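Local coordinates for protein glycosyl hydrolase, family 8 (PDB 3REN) that probably hydrolyses alpha-glucosidic linkages of starch-like glucans as an alpha-amylase built on an (alpha/alpha)6-barrel, at residues Leu70-Ala75 / Leu342-Lys347; Asn76-Asp82 / Arg129-Tyr135. One frame throughout, in Å; residues are numbered along the deposited sequence.

Following the chain from the N terminus, helix 62-74 is the first element to take part, and its C-terminal end, within 70-75, meets the C-terminal helix 335-346. Contact 1 closes a loop of 266 residues, bringing a late helix of the (alpha/alpha)6-barrel back beside an early one. The chain turns at Asn76 and Asn77 into helix 78-89. Contact 2 closes a shorter loop of 46 residues, joining this turn and the start of helix 78-89 to the connection between helices 113-130 and 133-150, and lies within the span of contact 1. They touch at several points, among them a weak hydrogen bond from Arg129 NE to Val73 O and the packing of Ser72 against Leu80.

Contact 1 (Leu70-Ala75 / Leu342-Lys347); sequences LYSVNA and LLAFQK
The aromatic ring of Tyr71 is sandwiched between Leu342 on one face and the side-chain amide of Gln346 on the other. The apolar part of the contact begins with Leu342, whose CD2 sits 3.7 Å from the centroid of the Tyr71 ring, a CH-pi contact squarely over the face. With CG of Tyr71 anti to the backbone N (chi1 173°), the ring reaches across to helix 335-346 although its CB does not point there. Leu343 comes in at the ring edge, its CD2 lying 3.6 Å from CA of Tyr71 and also brushing CB of Leu70.

The polar part rests on Gln346. Its extended chain lays the amide nearly parallel to the Tyr71 ring, the planes 12° apart, with Gln346 NE2 3.2 Å from Tyr71 CE1. The same NE2 donates an almost straight bond to the backbone O of Tyr71, 3.0 Å away. That oxygen also accepts from Ala75 N, as the helix reaches its end, and so is gripped twice. At the other side of the amide, Gln346 OE1 takes a weak bond of 3.4 Å from Asn74 ND2, whose own amide is turned steeply against it. With a firm bond at NE2 and a weak one at OE1, the rotation of the amide is probably restrained. Beyond the ring, Tyr71 OH is hydrogen-bonded to Glu23 of helix 21-33, which also packs against Leu342.

The two helices run nearly parallel, 15° apart, with segment axes 10.4 Å from each other at closest, as expected of two adjacent helices of the same layer in an (alpha/alpha)6-barrel.

Contact 2 (Asn76-Asp82 / Arg129-Tyr135); sequences NNKELFD and RWNSFYY. With EDO (1,2-ethanediol), chain F.
Trp130 lies with one face against Lys78 and its edge turned toward Phe81. Lys78 CG stands 3.9 Å from the centroid of the six-membered ring and 13° off its normal, so the aliphatic chain runs over the indole face in a CH-pi contact. In the ring plane, Trp130 NE1 donates to Asn76 OD1 at 2.7 Å, nearly along the C=O axis. Asn76 also lays its amide over the Arg129 guanidinium, planes 19° apart and stacked, with Asn76 CB 4.0 Å from Arg129 CZ.

Asn76 has positive phi and ends helix 62-74 in a Schellman motif, while Asn77 is the N-cap of the next helix, its OD1 accepting from Leu80 N. The tryptophan and arginine thus pack on this short connection at one end of the barrel. Asn77 ND2 donates to O1 of a bound ethanediol, probably left from crystallisation.

Phe81 and Tyr135, both buried, complete an aromatic cluster with Trp130. The edge of Trp130 points to the face of Phe81 in an offset edge-to-face pair, planes at 73°; Phe81 presents its edge to the face of Tyr135, their centroids 5.1 Å apart. Having crossed the indole face, the Lys78 chain bends at chi4 and brings NZ into a 2.8 Å salt bridge with the syn lone pair of Asp82 OD2. Lys78 NZ also lies 2.9 Å from Tyr135 OH, a bond less sure because that hydroxyl is doubtfully placed.

Contact 1 (Leu70-Ala75 / Leu342-Lys347)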
ATOM      1  N   LEU A  70     -10.005   0.105   0.493  1.00  9.88           N
ATOM      2  CA  LEU A  70      -9.808  -0.272  -0.911  1.00 10.84           C
ATOM      3  C   LEU A  70     -10.357  -1.662  -1.247  1.00 11.31           C
ATOM      4  O   LEU A  70     -11.016  -1.864  -2.305  1.00 10.27           O
ATOM      5  CB  LEU A  70      -8.345  -0.199  -1.313  1.00 10.98           C
ATOM      6  CG  LEU A  70      -7.768   1.207  -1.429  1.00 12.57           C
ATOM      7  CD1 LEU A  70      -6.240   1.086  -1.651  1.00 14.98           C
ATOM      8  CD2 LEU A  70      -8.410   1.861  -2.661  1.00 15.38           C
ATOM      9  N   TYR A  71     -10.058  -2.618  -0.363  1.00 10.87           N
ATOM     10  CA  TYR A  71     -10.603  -3.954  -0.489  1.00 11.57           C
ATOM     11  C   TYR A  71     -12.136  -3.938  -0.532  1.00 11.73           C
ATOM     12  O   TYR A  71     -12.745  -4.633  -1.353  1.00 11.18           O
ATOM     13  CB  TYR A  71     -10.167  -4.809   0.705  1.00 11.15           C
ATOM     14  CG  TYR A  71     -10.835  -6.165   0.742  1.00 12.82           C
ATOM     15  CD1 TYR A  71     -10.384  -7.198  -0.074  1.00 12.54           C
ATOM     16  CD2 TYR A  71     -11.926  -6.390   1.549  1.00 10.88           C
ATOM     17  CE1 TYR A  71     -11.005  -8.446  -0.060  1.00 14.91           C
ATOM     18  CE2 TYR A  71     -12.558  -7.624   1.582  1.00 13.51           C
ATOM     19  CZ  TYR A  71     -12.094  -8.644   0.771  1.00 15.94           C
ATOM     20  OH  TYR A  71     -12.675  -9.890   0.813  1.00 17.03           O
ATOM     21  N   SER A  72     -12.756  -3.205   0.394  1.00 11.74           N
ATOM     22  CA  SER A  72     -14.246  -3.113   0.463  1.00 12.90           C
ATOM     23  C   SER A  72     -14.888  -2.590  -0.812  1.00 12.57           C
ATOM     24  O   SER A  72     -15.883  -3.147  -1.257  1.00 13.23           O
ATOM     25  CB  SER A  72     -14.679  -2.211   1.609  1.00 12.02           C
ATOM     26  OG  SER A  72     -14.245  -2.774   2.814  1.00 16.14           O
ATOM     27  N   VAL A  73     -14.360  -1.541  -1.410  1.00 12.36           N
ATOM     28  CA  VAL A  73     -14.899  -1.014  -2.643  1.00 13.79           C
ATOM     29  C   VAL A  73     -14.710  -1.981  -3.806  1.00 14.63           C
ATOM     30  O   VAL A  73     -15.572  -2.170  -4.576  1.00 15.14           O
ATOM     31  CB  VAL A  73     -14.515   0.467  -2.960  1.00 13.99           C
ATOM     32  CG1 VAL A  73     -13.093   0.623  -3.164  1.00 12.56           C
ATOM     33  CG2 VAL A  73     -15.349   1.017  -4.084  1.00 13.44           C
ATOM     34  N   ASN A  74     -13.564  -2.615  -3.860  1.00 15.36           N
ATOM     35  CA  ASN A  74     -13.333  -3.674  -4.848  1.00 15.90           C
ATOM     36  C   ASN A  74     -14.287  -4.840  -4.639  1.00 16.12           C
ATOM     37  O   ASN A  74     -14.692  -5.491  -5.605  1.00 16.70           O
ATOM     38  CB  ASN A  74     -11.888  -4.188  -4.756  1.00 15.72           C
ATOM     39  CG  ASN A  74     -10.893  -3.163  -5.230  1.00 19.35           C
ATOM     40  OD1 ASN A  74     -11.277  -2.200  -5.873  1.00 17.71           O
ATOM     41  ND2 ASN A  74      -9.611  -3.356  -4.914  1.00 19.63           N
ATOM     42  N   ALA A  75     -14.626  -5.118  -3.384  1.00 15.68           N
ATOM     43  CA  ALA A  75     -15.527  -6.229  -3.100  1.00 16.27           C
ATOM     44  C   ALA A  75     -16.989  -5.831  -3.253  1.00 15.87           C
ATOM     45  O   ALA A  75     -17.859  -6.681  -3.088  1.00 15.95           O
ATOM     46  CB  ALA A  75     -15.274  -6.825  -1.701  1.00 15.71           C
ATOM     47  N   LEU A 342      -4.457  -9.746   1.000  1.00 10.90           N
ATOM     48  CA  LEU A 342      -5.906  -9.789   0.791  1.00 11.00           C
ATOM     49  C   LEU A 342      -6.285  -9.115  -0.521  1.00 11.48           C
ATOM     50  O   LEU A 342      -7.053  -9.666  -1.309  1.00 12.21           O
ATOM     51  CB  LEU A 342      -6.647  -9.217   2.025  1.00 11.28           C
ATOM     52  CG  LEU A 342      -8.163  -9.240   1.994  1.00 11.06           C
ATOM     53  CD1 LEU A 342      -8.683 -10.664   2.133  1.00  9.62           C
ATOM     54  CD2 LEU A 342      -8.726  -8.328   3.098  1.00 13.46           C
ATOM     55  N   LEU A 343      -5.712  -7.945  -0.801  1.00 11.19           N
ATOM     56  CA  LEU A 343      -5.869  -7.323  -2.119  1.00 11.40           C
ATOM     57  C   LEU A 343      -5.452  -8.208  -3.309  1.00 11.23           C
ATOM     58  O   LEU A 343      -6.145  -8.218  -4.338  1.00 10.81           O
ATOM     59  CB  LEU A 343      -5.161  -5.957  -2.188  1.00 10.96           C
ATOM     60  CG  LEU A 343      -5.762  -4.925  -1.212  1.00 13.97           C
ATOM     61  CD1 LEU A 343      -4.927  -3.679  -1.087  1.00 13.20           C
ATOM     62  CD2 LEU A 343      -7.218  -4.488  -1.613  1.00 12.63           C
ATOM     63  N   ALA A 344      -4.313  -8.916  -3.200  1.00 10.70           N
ATOM     64  CA  ALA A 344      -3.892  -9.861  -4.283  1.00 10.81           C
ATOM     65  C   ALA A 344      -4.839 -11.071  -4.388  1.00 10.72           C
ATOM     66  O   ALA A 344      -5.243 -11.436  -5.493  1.00 11.23           O
ATOM     67  CB  ALA A 344      -2.459 -10.335  -4.061  1.00 10.62           C
ATOM     68  N   PHE A 345      -5.205 -11.684  -3.256  1.00 11.61           N
ATOM     69  CA  PHE A 345      -6.087 -12.869  -3.322  1.00 12.37           C
ATOM     70  C   PHE A 345      -7.453 -12.441  -3.879  1.00 14.00           C
ATOM     71  O   PHE A 345      -8.133 -13.243  -4.535  1.00 15.04           O
ATOM     72  CB  PHE A 345      -6.278 -13.550  -1.960  1.00 12.72           C
ATOM     73  CG  PHE A 345      -5.141 -14.465  -1.548  1.00 12.89           C
ATOM     74  CD1 PHE A 345      -4.475 -15.257  -2.494  1.00 13.08           C
ATOM     75  CD2 PHE A 345      -4.764 -14.549  -0.221  1.00 12.35           C
ATOM     76  CE1 PHE A 345      -3.451 -16.124  -2.129  1.00 11.08           C
ATOM     77  CE2 PHE A 345      -3.708 -15.409   0.175  1.00 14.48           C
ATOM     78  CZ  PHE A 345      -3.060 -16.198  -0.779  1.00 13.46           C
ATOM     79  N   GLN A 346      -7.878 -11.200  -3.612  1.00 13.85           N
ATOM     80  CA  GLN A 346      -9.163 -10.696  -4.186  1.00 14.14           C
ATOM     81  C   GLN A 346      -9.228 -10.778  -5.728  1.00 14.90           C
ATOM     82  O   GLN A 346     -10.319 -10.943  -6.298  1.00 15.10           O
ATOM     83  CB  GLN A 346      -9.434  -9.270  -3.716  1.00 13.18           C
ATOM     84  CG  GLN A 346     -10.746  -8.640  -4.198  1.00 15.85           C
ATOM     85  CD  GLN A 346     -10.992  -7.306  -3.509  1.00 16.87           C
ATOM     86  OE1 GLN A 346     -10.136  -6.417  -3.540  1.00 17.84           O
ATOM     87  NE2 GLN A 346     -12.137  -7.184  -2.826  1.00 15.27           N
ATOM     88  N   LYS A 347      -8.085 -10.623  -6.396  1.00 14.80           N
ATOM     89  CA  LYS A 347      -7.995 -10.796  -7.859  1.00 16.76           C
ATOM     90  C   LYS A 347      -7.909 -12.248  -8.344  1.00 17.43           C
ATOM     91  O   LYS A 347      -7.988 -12.495  -9.549  1.00 18.69           O
ATOM     92  CB  LYS A 347      -6.763 -10.079  -8.400  1.00 16.59           C
ATOM     93  CG  LYS A 347      -6.747  -8.574  -8.142  1.00 17.81           C
ATOM     94  CD  LYS A 347      -8.038  -7.923  -8.542  1.00 20.50           C
ATOM     95  CE  LYS A 347      -7.755  -6.442  -8.812  1.00 23.39           C
ATOM     96  NZ  LYS A 347      -8.907  -5.666  -8.450  1.00 26.11           N
TER

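Contact 2 (Asn76-Asp82 / Arg129-Tyr135)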
ATOM      1  N   ASN A  76     -17.262  -4.558  -3.582  1.00 15.77           N
ATOM      2  CA  ASN A  76     -18.624  -4.035  -3.634  1.00 16.74           C
ATOM      3  C   ASN A  76     -19.344  -4.316  -2.320  1.00 16.62           C
ATOM      4  O   ASN A  76     -20.459  -4.840  -2.294  1.00 17.25           O
ATOM      5  CB  ASN A  76     -19.421  -4.608  -4.843  1.00 16.37           C
ATOM      6  CG  ASN A  76     -20.619  -3.728  -5.234  1.00 19.38           C
ATOM      7  OD1 ASN A  76     -20.960  -2.772  -4.535  1.00 20.56           O
ATOM      8  ND2 ASN A  76     -21.251  -4.050  -6.359  1.00 18.83           N
ATOM      9  N   ASN A  77     -18.680  -4.002  -1.221  1.00 16.29           N
ATOM     10  CA  ASN A  77     -19.233  -4.212   0.102  1.00 15.58           C
ATOM     11  C   ASN A  77     -19.344  -2.874   0.861  1.00 15.65           C
ATOM     12  O   ASN A  77     -18.429  -2.449   1.598  1.00 13.85           O
ATOM     13  CB  ASN A  77     -18.412  -5.255   0.876  1.00 15.79           C
ATOM     14  CG  ASN A  77     -19.084  -5.680   2.178  1.00 16.78           C
ATOM     15  OD1 ASN A  77     -19.889  -4.949   2.766  1.00 17.68           O
ATOM     16  ND2 ASN A  77     -18.754  -6.869   2.633  1.00 15.94           N
ATOM     17  N   LYS A  78     -20.490  -2.228   0.670  1.00 16.03           N
ATOM     18  CA  LYS A  78     -20.699  -0.862   1.098  1.00 16.16           C
ATOM     19  C   LYS A  78     -20.740  -0.818   2.606  1.00 16.46           C
ATOM     20  O   LYS A  78     -20.138   0.044   3.237  1.00 14.62           O
ATOM     21  CB  LYS A  78     -21.978  -0.257   0.460  1.00 15.95           C
ATOM     22  CG  LYS A  78     -22.021   1.271   0.652  1.00 17.92           C
ATOM     23  CD  LYS A  78     -23.301   1.963   0.163  1.00 19.80           C
ATOM     24  CE  LYS A  78     -23.153   3.494   0.306  1.00 18.63           C
ATOM     25  NZ  LYS A  78     -23.157   3.928   1.768  1.00 18.33           N
ATOM     26  N   GLU A  79     -21.418  -1.784   3.203  1.00 17.48           N
ATOM     27  CA  GLU A  79     -21.415  -1.910   4.673  1.00 18.32           C
ATOM     28  C   GLU A  79     -20.026  -1.981   5.354  1.00 17.87           C
ATOM     29  O   GLU A  79     -19.781  -1.301   6.341  1.00 17.86           O
ATOM     30  CB  GLU A  79     -22.216  -3.132   5.070  1.00 19.08           C
ATOM     31  CG  GLU A  79     -22.617  -3.152   6.498  1.00 25.99           C
ATOM     32  CD  GLU A  79     -23.628  -4.262   6.792  1.00 35.45           C
ATOM     33  OE1 GLU A  79     -23.269  -5.173   7.586  1.00 37.01           O
ATOM     34  OE2 GLU A  79     -24.757  -4.220   6.218  1.00 35.57           O
ATOM     35  N   LEU A  80     -19.145  -2.831   4.835  1.00 16.55           N
ATOM     36  CA  LEU A  80     -17.835  -2.972   5.375  1.00 15.89           C
ATOM     37  C   LEU A  80     -17.050  -1.694   5.115  1.00 14.94           C
ATOM     38  O   LEU A  80     -16.294  -1.242   5.990  1.00 14.01           O
ATOM     39  CB  LEU A  80     -17.160  -4.204   4.753  1.00 15.28           C
ATOM     40  CG  LEU A  80     -15.693  -4.516   5.003  1.00 17.03           C
ATOM     41  CD1 LEU A  80     -15.476  -4.781   6.487  1.00 12.29           C
ATOM     42  CD2 LEU A  80     -15.274  -5.714   4.136  1.00 14.88           C
ATOM     43  N   PHE A  81     -17.232  -1.112   3.922  1.00 14.45           N
ATOM     44  CA  PHE A  81     -16.562   0.129   3.595  1.00 14.64           C
ATOM     45  C   PHE A  81     -16.878   1.191   4.635  1.00 14.68           C
ATOM     46  O   PHE A  81     -15.948   1.796   5.235  1.00 14.61           O
ATOM     47  CB  PHE A  81     -16.904   0.619   2.179  1.00 13.85           C
ATOM     48  CG  PHE A  81     -16.140   1.867   1.765  1.00 15.75           C
ATOM     49  CD1 PHE A  81     -15.019   1.775   0.922  1.00 15.59           C
ATOM     50  CD2 PHE A  81     -16.548   3.143   2.199  1.00 14.98           C
ATOM     51  CE1 PHE A  81     -14.290   2.920   0.534  1.00 13.49           C
ATOM     52  CE2 PHE A  81     -15.815   4.307   1.820  1.00 11.90           C
ATOM     53  CZ  PHE A  81     -14.692   4.192   0.988  1.00 14.00           C
ATOM     54  N   ASP A  82     -18.177   1.381   4.890  1.00 14.25           N
ATOM     55  CA  ASP A  82     -18.644   2.393   5.839  1.00 14.41           C
ATOM     56  C   ASP A  82     -18.165   2.154   7.241  1.00 14.63           C
ATOM     57  O   ASP A  82     -17.922   3.117   8.002  1.00 14.19           O
ATOM     58  CB  ASP A  82     -20.178   2.530   5.797  1.00 14.96           C
ATOM     59  CG  ASP A  82     -20.659   3.296   4.531  1.00 16.47           C
ATOM     60  OD1 ASP A  82     -19.900   4.100   3.946  1.00 20.05           O
ATOM     61  OD2 ASP A  82     -21.791   3.080   4.084  1.00 18.78           O
ATOM     62  N   ARG A 129     -18.408   4.107  -7.707  1.00 23.31           N
ATOM     63  CA  ARG A 129     -19.091   2.839  -7.580  1.00 23.44           C
ATOM     64  C   ARG A 129     -20.529   2.948  -7.051  1.00 23.50           C
ATOM     65  O   ARG A 129     -21.448   2.374  -7.634  1.00 22.38           O
ATOM     66  CB  ARG A 129     -18.219   1.937  -6.698  1.00 23.80           C
ATOM     67  CG  ARG A 129     -18.900   0.909  -5.866  1.00 25.10           C
ATOM     68  CD  ARG A 129     -18.968  -0.416  -6.502  1.00 22.05           C
ATOM     69  NE  ARG A 129     -17.699  -1.167  -6.536  1.00 20.72           N
ATOM     70  CZ  ARG A 129     -17.555  -2.194  -7.370  1.00 22.09           C
ATOM     71  NH1 ARG A 129     -18.581  -2.516  -8.153  1.00 18.28           N
ATOM     72  NH2 ARG A 129     -16.439  -2.899  -7.443  1.00 22.92           N
ATOM     73  N   TRP A 130     -20.712   3.658  -5.937  1.00 22.70           N
ATOM     74  CA  TRP A 130     -22.008   3.726  -5.285  1.00 22.64           C
ATOM     75  C   TRP A 130     -22.774   5.046  -5.523  1.00 23.31           C
ATOM     76  O   TRP A 130     -23.838   5.223  -4.987  1.00 23.39           O
ATOM     77  CB  TRP A 130     -21.903   3.387  -3.792  1.00 21.61           C
ATOM     78  CG  TRP A 130     -21.336   2.010  -3.522  1.00 21.68           C
ATOM     79  CD1 TRP A 130     -21.828   0.811  -3.997  1.00 20.62           C
ATOM     80  CD2 TRP A 130     -20.201   1.679  -2.705  1.00 20.44           C
ATOM     81  NE1 TRP A 130     -21.067  -0.235  -3.516  1.00 22.74           N
ATOM     82  CE2 TRP A 130     -20.059   0.260  -2.735  1.00 21.43           C
ATOM     83  CE3 TRP A 130     -19.297   2.430  -1.943  1.00 17.86           C
ATOM     84  CZ2 TRP A 130     -19.036  -0.412  -2.057  1.00 19.98           C
ATOM     85  CZ3 TRP A 130     -18.278   1.751  -1.252  1.00 20.60           C
ATOM     86  CH2 TRP A 130     -18.163   0.338  -1.316  1.00 20.81           C
ATOM     87  N   ASN A 131     -22.253   5.952  -6.337  1.00 25.25           N
ATOM     88  CA  ASN A 131     -22.956   7.229  -6.608  1.00 27.53           C
ATOM     89  C   ASN A 131     -23.300   7.969  -5.327  1.00 27.50           C
ATOM     90  O   ASN A 131     -24.463   8.305  -5.102  1.00 28.83           O
ATOM     91  CB  ASN A 131     -24.260   6.979  -7.418  1.00 28.75           C
ATOM     92  CG  ASN A 131     -24.860   8.271  -7.973  1.00 33.44           C
ATOM     93  OD1 ASN A 131     -24.179   9.301  -8.028  1.00 39.26           O
ATOM     94  ND2 ASN A 131     -26.135   8.225  -8.388  1.00 36.88           N
ATOM     95  N   SER A 132     -22.296   8.201  -4.476  1.00 26.76           N
ATOM     96  CA  SER A 132     -22.490   8.828  -3.183  1.00 26.05           C
ATOM     97  C   SER A 132     -21.567  10.023  -3.043  1.00 24.59           C
ATOM     98  O   SER A 132     -20.398   9.848  -2.685  1.00 23.42           O
ATOM     99  CB  SER A 132     -22.176   7.862  -2.047  1.00 26.83           C
ATOM    100  OG  SER A 132     -23.289   7.041  -1.769  1.00 32.57           O
ATOM    101  N   PHE A 133     -22.100  11.228  -3.289  1.00 21.72           N
ATOM    102  CA  PHE A 133     -21.303  12.440  -3.267  1.00 20.20           C
ATOM    103  C   PHE A 133     -20.550  12.623  -1.936  1.00 19.28           C
ATOM    104  O   PHE A 133     -19.522  13.298  -1.919  1.00 18.76           O
ATOM    105  CB  PHE A 133     -22.197  13.662  -3.446  1.00 20.19           C
ATOM    106  CG  PHE A 133     -22.983  13.988  -2.214  1.00 20.61           C
ATOM    107  CD1 PHE A 133     -22.469  14.868  -1.255  1.00 20.77           C
ATOM    108  CD2 PHE A 133     -24.210  13.368  -1.971  1.00 20.92           C
ATOM    109  CE1 PHE A 133     -23.178  15.128  -0.077  1.00 20.16           C
ATOM    110  CE2 PHE A 133     -24.940  13.622  -0.788  1.00 20.01           C
ATOM    111  CZ  PHE A 133     -24.420  14.506   0.152  1.00 22.78           C
ATOM    112  N   TYR A 134     -21.098  12.092  -0.828  1.00 17.59           N
ATOM    113  CA  TYR A 134     -20.530  12.304   0.503  1.00 16.91           C
ATOM    114  C   TYR A 134     -19.046  11.864   0.562  1.00 16.85           C
ATOM    115  O   TYR A 134     -18.194  12.628   1.035  1.00 14.63           O
ATOM    116  CB  TYR A 134     -21.338  11.595   1.610  1.00 16.87           C
ATOM    117  CG  TYR A 134     -20.820  11.966   2.966  1.00 18.80           C
ATOM    118  CD1 TYR A 134     -21.324  13.080   3.648  1.00 20.25           C
ATOM    119  CD2 TYR A 134     -19.761  11.255   3.544  1.00 17.63           C
ATOM    120  CE1 TYR A 134     -20.808  13.446   4.884  1.00 18.67           C
ATOM    121  CE2 TYR A 134     -19.224  11.626   4.760  1.00 19.78           C
ATOM    122  CZ  TYR A 134     -19.744  12.704   5.430  1.00 20.22           C
ATOM    123  OH  TYR A 134     -19.212  13.048   6.650  1.00 18.73           O
ATOM    124  N   TYR A 135     -18.772  10.644   0.075  1.00 16.55           N
ATOM    125  CA  TYR A 135     -17.411  10.146  -0.080  1.00 16.38           C
ATOM    126  C   TYR A 135     -16.497  11.123  -0.837  1.00 16.66           C
ATOM    127  O   TYR A 135     -15.358  11.375  -0.416  1.00 15.58           O
ATOM    128  CB  TYR A 135     -17.431   8.811  -0.827  1.00 17.60           C
ATOM    129  CG  TYR A 135     -18.217   7.699  -0.150  1.00 16.19           C
ATOM    130  CD1 TYR A 135     -18.050   7.432   1.198  1.00 16.84           C
ATOM    131  CD2 TYR A 135     -19.108   6.889  -0.883  1.00 18.86           C
ATOM    132  CE1 TYR A 135     -18.751   6.418   1.818  1.00 18.67           C
ATOM    133  CE2 TYR A 135     -19.823   5.839  -0.260  1.00 18.59           C
ATOM    134  CZ  TYR A 135     -19.640   5.618   1.084  1.00 19.15           C
ATOM    135  OH  TYR A 135     -20.325   4.600   1.747  1.00 22.14           O
TER
HETATM  136  C1  EDO F 373     -15.815  -9.163   1.808  1.00 37.66           C
HETATM  137  O1  EDO F 373     -17.020  -8.792   1.103  1.00 34.15           O
HETATM  138  C2  EDO F 373     -16.043  -9.945   3.115  1.00 35.59           C
HETATM  139  O2  EDO F 373     -16.484 -11.292   2.865  1.00 35.96           O